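Local structure of probable benzoylformate decarboxylase (Rhodococcus jostii, 7ORX) at residues L356-P370 against A501-L514. The protein belongs to the thiamine diphosphate-dependent enzymes and binds thiamine diphosphate and a sodium ion in an assembly of four chains. Sequence-based numbering, arbitrary orientation.
Sequences LDPAQLFALVRAGAP and ATAEDFTTAFKSAL
The carbonyl oxygen of Ala503 takes two hydrogen bonds, one from Thr507 N in the regular helical pattern and one from Thr507 OG1 at 3.2 Å, and the two donors reach it from opposite faces of its plane. Threonine suits this exposed turn: its hydroxyl is spent on its own helix, while OG1 also lies against Leu364 CG. Beside it the small side chain of Ala503 lets Leu364 CD2 lie 3.5 Å from Ala503 CB. Just before Ala503, at the N-cap position, Thr502 OG1 accepts from Asp505 N in a nearly straight bond (167°).

No hydrogen bond joins the two helices; apolar groups hold them. The centre is Phe506, whose CG stands anti to the backbone N (chi1 175°), which carries the ring toward helix 358-368. Leu361 CD1 sits almost squarely over one face, 3.6 Å from the ring centroid, a CH-pi contact, and Phe510 CB packs against the other face near the rim. Val365 CG2 approaches Phe506 CZ at 3.8 Å. Phe510 fills the next turn: Ala369 CB meets its edge in the ring plane, 3.9 Å from CZ, and Leu514 CD1 lies above one face, displaced toward the rim. Gly368, having no side chain, allows Phe510 CD2 to come within 4.1 Å of its CA. Farther on, Pro370 CD and Leu514 CD2 meet tip to tip.

The axes of helices 358-368 and 503-514 cross at -39° with a closest approach of 10.3 Å. In the C-terminal thiamine diphosphate-binding region, helix 503-515 forms the beta-alpha-beta crossover between parallel strands 496-500 and 520-525. Both helices lean on the sheet, where Leu361 and Phe506 share Val524; helix 383-389 flanks helix 358-368 through Phe362.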
loop_
_atom_site.group_PDB
_atom_site.type_symbol
_atom_site.label_atom_id
_atom_site.label_comp_id
_atom_site.label_asym_id
_atom_site.label_seq_id
_atom_site.Cartn_x
_atom_site.Cartn_y
_atom_site.Cartn_z
ATOM N N LEU C 356 -22.639 -40.897 14.511
ATOM C CA LEU C 356 -23.156 -40.038 15.609
ATOM C C LEU C 356 -23.738 -38.746 15.005
ATOM O O LEU C 356 -23.171 -38.214 14.058
ATOM C CB LEU C 356 -22.009 -39.672 16.552
ATOM C CG LEU C 356 -21.375 -40.745 17.433
ATOM C CD1 LEU C 356 -22.027 -40.809 18.787
ATOM C CD2 LEU C 356 -21.365 -42.094 16.790
ATOM N N ASP C 357 -24.823 -38.228 15.566
ATOM C CA ASP C 357 -25.282 -36.835 15.323
ATOM C C ASP C 357 -24.418 -35.947 16.188
ATOM O O ASP C 357 -24.051 -36.318 17.299
ATOM C CB ASP C 357 -26.755 -36.599 15.662
ATOM C CG ASP C 357 -27.702 -36.894 14.504
ATOM O OD1 ASP C 357 -27.440 -37.879 13.744
ATOM O OD2 ASP C 357 -28.685 -36.131 14.345
ATOM N N PRO C 358 -23.990 -34.783 15.668
ATOM C CA PRO C 358 -23.182 -33.865 16.474
ATOM C C PRO C 358 -23.785 -33.597 17.865
ATOM O O PRO C 358 -23.047 -33.589 18.801
ATOM C CB PRO C 358 -23.124 -32.634 15.564
ATOM C CG PRO C 358 -23.065 -33.252 14.189
ATOM C CD PRO C 358 -24.124 -34.359 14.262
ATOM N N ALA C 359 -25.100 -33.437 17.990
ATOM C CA ALA C 359 -25.762 -33.159 19.290
ATOM C C ALA C 359 -25.465 -34.299 20.266
ATOM O O ALA C 359 -25.242 -34.028 21.420
ATOM C CB ALA C 359 -27.244 -32.937 19.115
ATOM N N GLN C 360 -25.424 -35.537 19.809
ATOM C CA GLN C 360 -25.127 -36.696 20.695
ATOM C C GLN C 360 -23.637 -36.739 20.998
ATOM O O GLN C 360 -23.269 -37.049 22.141
ATOM C CB GLN C 360 -25.550 -38.022 20.071
ATOM C CG GLN C 360 -25.483 -39.156 21.078
ATOM C CD GLN C 360 -25.692 -40.505 20.434
ATOM O OE1 GLN C 360 -25.988 -41.491 21.111
ATOM N NE2 GLN C 360 -25.511 -40.568 19.121
ATOM N N LEU C 361 -22.803 -36.475 20.004
ATOM C CA LEU C 361 -21.340 -36.454 20.222
ATOM C C LEU C 361 -21.015 -35.421 21.296
ATOM O O LEU C 361 -20.211 -35.713 22.157
ATOM C CB LEU C 361 -20.614 -36.139 18.917
ATOM C CG LEU C 361 -19.105 -36.106 19.049
ATOM C CD1 LEU C 361 -18.568 -37.399 19.628
ATOM C CD2 LEU C 361 -18.454 -35.821 17.712
ATOM N N PHE C 362 -21.640 -34.254 21.265
ATOM C CA PHE C 362 -21.347 -33.180 22.239
ATOM C C PHE C 362 -21.881 -33.572 23.614
ATOM O O PHE C 362 -21.240 -33.288 24.621
ATOM C CB PHE C 362 -21.820 -31.822 21.724
ATOM C CG PHE C 362 -21.095 -31.324 20.495
ATOM C CD1 PHE C 362 -19.773 -31.621 20.262
ATOM C CD2 PHE C 362 -21.753 -30.563 19.551
ATOM C CE1 PHE C 362 -19.139 -31.211 19.100
ATOM C CE2 PHE C 362 -21.112 -30.129 18.406
ATOM C CZ PHE C 362 -19.799 -30.454 18.182
ATOM N N ALA C 363 -22.987 -34.277 23.691
ATOM C CA ALA C 363 -23.536 -34.758 24.983
ATOM C C ALA C 363 -22.598 -35.801 25.586
ATOM O O ALA C 363 -22.363 -35.727 26.783
ATOM C CB ALA C 363 -24.932 -35.277 24.798
ATOM N N LEU C 364 -22.068 -36.726 24.784
ATOM C CA LEU C 364 -20.987 -37.664 25.211
ATOM C C LEU C 364 -19.754 -36.843 25.630
ATOM O O LEU C 364 -19.176 -37.144 26.669
ATOM C CB LEU C 364 -20.649 -38.632 24.075
ATOM C CG LEU C 364 -21.431 -39.942 24.063
ATOM C CD1 LEU C 364 -22.762 -39.860 24.829
ATOM C CD2 LEU C 364 -21.666 -40.382 22.610
ATOM N N VAL C 365 -19.360 -35.818 24.885
ATOM C CA VAL C 365 -18.185 -35.018 25.310
ATOM C C VAL C 365 -18.506 -34.332 26.651
ATOM O O VAL C 365 -17.644 -34.319 27.511
ATOM C CB VAL C 365 -17.768 -34.018 24.219
ATOM C CG1 VAL C 365 -16.795 -32.977 24.739
ATOM C CG2 VAL C 365 -17.211 -34.754 22.997
ATOM N N ARG C 366 -19.706 -33.802 26.841
ATOM C CA ARG C 366 -20.083 -33.155 28.119
ATOM C C ARG C 366 -19.874 -34.143 29.271
ATOM O O ARG C 366 -19.226 -33.774 30.255
ATOM C CB ARG C 366 -21.533 -32.658 28.091
ATOM C CG ARG C 366 -21.976 -31.984 29.383
ATOM C CD ARG C 366 -23.435 -31.594 29.387
ATOM N NE ARG C 366 -24.442 -32.681 29.288
ATOM C CZ ARG C 366 -25.220 -32.924 28.234
ATOM N NH1 ARG C 366 -25.119 -32.217 27.124
ATOM N NH2 ARG C 366 -26.087 -33.903 28.275
ATOM N N ALA C 367 -20.410 -35.350 29.149
ATOM C CA ALA C 367 -20.407 -36.399 30.195
ATOM C C ALA C 367 -18.991 -36.910 30.482
ATOM O O ALA C 367 -18.742 -37.298 31.614
ATOM C CB ALA C 367 -21.304 -37.518 29.753
ATOM N N GLY C 368 -18.096 -36.954 29.494
ATOM C CA GLY C 368 -16.733 -37.520 29.634
ATOM C C GLY C 368 -15.702 -36.500 30.062
ATOM O O GLY C 368 -14.735 -36.889 30.644
ATOM N N ALA C 369 -15.873 -35.225 29.742
ATOM C CA ALA C 369 -14.779 -34.231 29.732
ATOM C C ALA C 369 -14.721 -33.573 31.090
ATOM O O ALA C 369 -15.753 -33.337 31.693
ATOM C CB ALA C 369 -14.991 -33.175 28.679
ATOM N N PRO C 370 -13.520 -33.175 31.558
ATOM C CA PRO C 370 -13.409 -32.450 32.824
ATOM C C PRO C 370 -14.235 -31.156 32.861
ATOM O O PRO C 370 -14.381 -30.519 31.832
ATOM C CB PRO C 370 -11.927 -32.135 32.924
ATOM C CG PRO C 370 -11.252 -33.154 32.036
ATOM C CD PRO C 370 -12.225 -33.442 30.914
ATOM N N ALA C 501 -17.513 -44.994 15.532
ATOM C CA ALA C 501 -18.767 -44.670 14.815
ATOM C C ALA C 501 -19.990 -44.886 15.711
ATOM O O ALA C 501 -21.108 -44.641 15.235
ATOM C CB ALA C 501 -18.837 -45.505 13.553
ATOM N N THR C 502 -19.813 -45.324 16.957
ATOM C CA THR C 502 -20.933 -45.493 17.918
ATOM C C THR C 502 -20.583 -44.792 19.225
ATOM O O THR C 502 -19.416 -44.628 19.495
ATOM C CB THR C 502 -21.222 -46.968 18.207
ATOM O OG1 THR C 502 -20.160 -47.375 19.072
ATOM C CG2 THR C 502 -21.286 -47.832 16.966
ATOM N N ALA C 503 -21.606 -44.432 19.983
ATOM C CA ALA C 503 -21.537 -43.806 21.309
ATOM C C ALA C 503 -20.692 -44.673 22.239
ATOM O O ALA C 503 -19.867 -44.100 22.951
ATOM C CB ALA C 503 -22.927 -43.610 21.849
ATOM N N GLU C 504 -20.872 -45.994 22.251
ATOM C CA GLU C 504 -20.176 -46.889 23.227
ATOM C C GLU C 504 -18.672 -46.775 22.932
ATOM O O GLU C 504 -17.916 -46.528 23.886
ATOM C CB GLU C 504 -20.777 -48.307 23.184
ATOM C CG GLU C 504 -20.081 -49.404 24.013
ATOM C CD GLU C 504 -20.015 -50.826 23.390
ATOM O OE1 GLU C 504 -20.753 -51.108 22.394
ATOM O OE2 GLU C 504 -19.238 -51.702 23.891
ATOM N N ASP C 505 -18.278 -46.907 21.658
ATOM C CA ASP C 505 -16.851 -46.890 21.223
ATOM C C ASP C 505 -16.256 -45.496 21.440
ATOM O O ASP C 505 -15.067 -45.401 21.743
ATOM C CB ASP C 505 -16.611 -47.097 19.724
ATOM C CG ASP C 505 -17.128 -48.360 19.054
ATOM O OD1 ASP C 505 -17.108 -49.448 19.695
ATOM O OD2 ASP C 505 -17.499 -48.236 17.841
ATOM N N PHE C 506 -17.028 -44.453 21.171
ATOM C CA PHE C 506 -16.573 -43.074 21.406
ATOM C C PHE C 506 -16.308 -42.887 22.901
ATOM O O PHE C 506 -15.213 -42.417 23.229
ATOM C CB PHE C 506 -17.560 -42.006 20.949
ATOM C CG PHE C 506 -17.037 -40.657 21.343
ATOM C CD1 PHE C 506 -15.979 -40.098 20.656
ATOM C CD2 PHE C 506 -17.510 -40.017 22.474
ATOM C CE1 PHE C 506 -15.426 -38.897 21.076
ATOM C CE2 PHE C 506 -16.961 -38.805 22.886
ATOM C CZ PHE C 506 -15.910 -38.249 22.194
ATOM N N THR C 507 -17.252 -43.234 23.774
ATOM C CA THR C 507 -17.110 -43.027 25.240
ATOM C C THR C 507 -15.812 -43.693 25.709
ATOM O O THR C 507 -15.115 -43.111 26.528
ATOM C CB THR C 507 -18.318 -43.553 26.031
ATOM O OG1 THR C 507 -19.404 -42.677 25.759
ATOM C CG2 THR C 507 -18.065 -43.678 27.519
ATOM N N THR C 508 -15.475 -44.857 25.162
ATOM C CA THR C 508 -14.256 -45.659 25.483
ATOM C C THR C 508 -13.009 -44.901 25.006
ATOM O O THR C 508 -12.145 -44.625 25.854
ATOM C CB THR C 508 -14.332 -47.066 24.876
ATOM O OG1 THR C 508 -15.392 -47.772 25.531
ATOM C CG2 THR C 508 -13.048 -47.860 25.012
ATOM N N ALA C 509 -12.916 -44.605 23.701
ATOM C CA ALA C 509 -11.758 -43.942 23.052
ATOM C C ALA C 509 -11.477 -42.608 23.757
ATOM O O ALA C 509 -10.298 -42.306 23.981
ATOM C CB ALA C 509 -12.007 -43.791 21.564
ATOM N N PHE C 510 -12.526 -41.874 24.110
ATOM C CA PHE C 510 -12.454 -40.554 24.777
ATOM C C PHE C 510 -11.935 -40.719 26.202
ATOM O O PHE C 510 -11.021 -39.970 26.543
ATOM C CB PHE C 510 -13.815 -39.856 24.758
ATOM C CG PHE C 510 -13.825 -38.412 25.192
ATOM C CD1 PHE C 510 -12.941 -37.491 24.653
ATOM C CD2 PHE C 510 -14.748 -37.969 26.117
ATOM C CE1 PHE C 510 -12.963 -36.160 25.052
ATOM C CE2 PHE C 510 -14.756 -36.655 26.530
ATOM C CZ PHE C 510 -13.866 -35.748 25.997
ATOM N N LYS C 511 -12.492 -41.627 27.002
ATOM C CA LYS C 511 -12.070 -41.872 28.408
ATOM C C LYS C 511 -10.566 -42.145 28.415
ATOM O O LYS C 511 -9.852 -41.640 29.325
ATOM C CB LYS C 511 -12.798 -43.078 29.007
ATOM C CG LYS C 511 -13.048 -43.028 30.503
ATOM C CD LYS C 511 -11.971 -43.680 31.330
ATOM C CE LYS C 511 -12.092 -45.177 31.367
ATOM N NZ LYS C 511 -13.145 -45.551 32.332
ATOM N N SER C 512 -10.122 -42.882 27.402
ATOM C CA SER C 512 -8.733 -43.334 27.178
ATOM C C SER C 512 -7.852 -42.149 26.804
ATOM O O SER C 512 -6.822 -41.953 27.480
ATOM C CB SER C 512 -8.725 -44.361 26.085
ATOM O OG SER C 512 -7.443 -44.958 25.975
ATOM N N ALA C 513 -8.239 -41.408 25.759
ATOM C CA ALA C 513 -7.579 -40.165 25.270
ATOM C C ALA C 513 -7.368 -39.166 26.409
ATOM O O ALA C 513 -6.308 -38.598 26.431
ATOM C CB ALA C 513 -8.379 -39.531 24.163
ATOM N N LEU C 514 -8.330 -38.948 27.307
ATOM C CA LEU C 514 -8.175 -37.959 28.412
ATOM C C LEU C 514 -7.101 -38.439 29.388
ATOM O O LEU C 514 -6.473 -37.577 30.012
ATOM C CB LEU C 514 -9.493 -37.754 29.159
ATOM C CG LEU C 514 -10.606 -37.076 28.369
ATOM C CD1 LEU C 514 -11.926 -37.172 29.091
ATOM C CD2 LEU C 514 -10.290 -35.616 28.119
#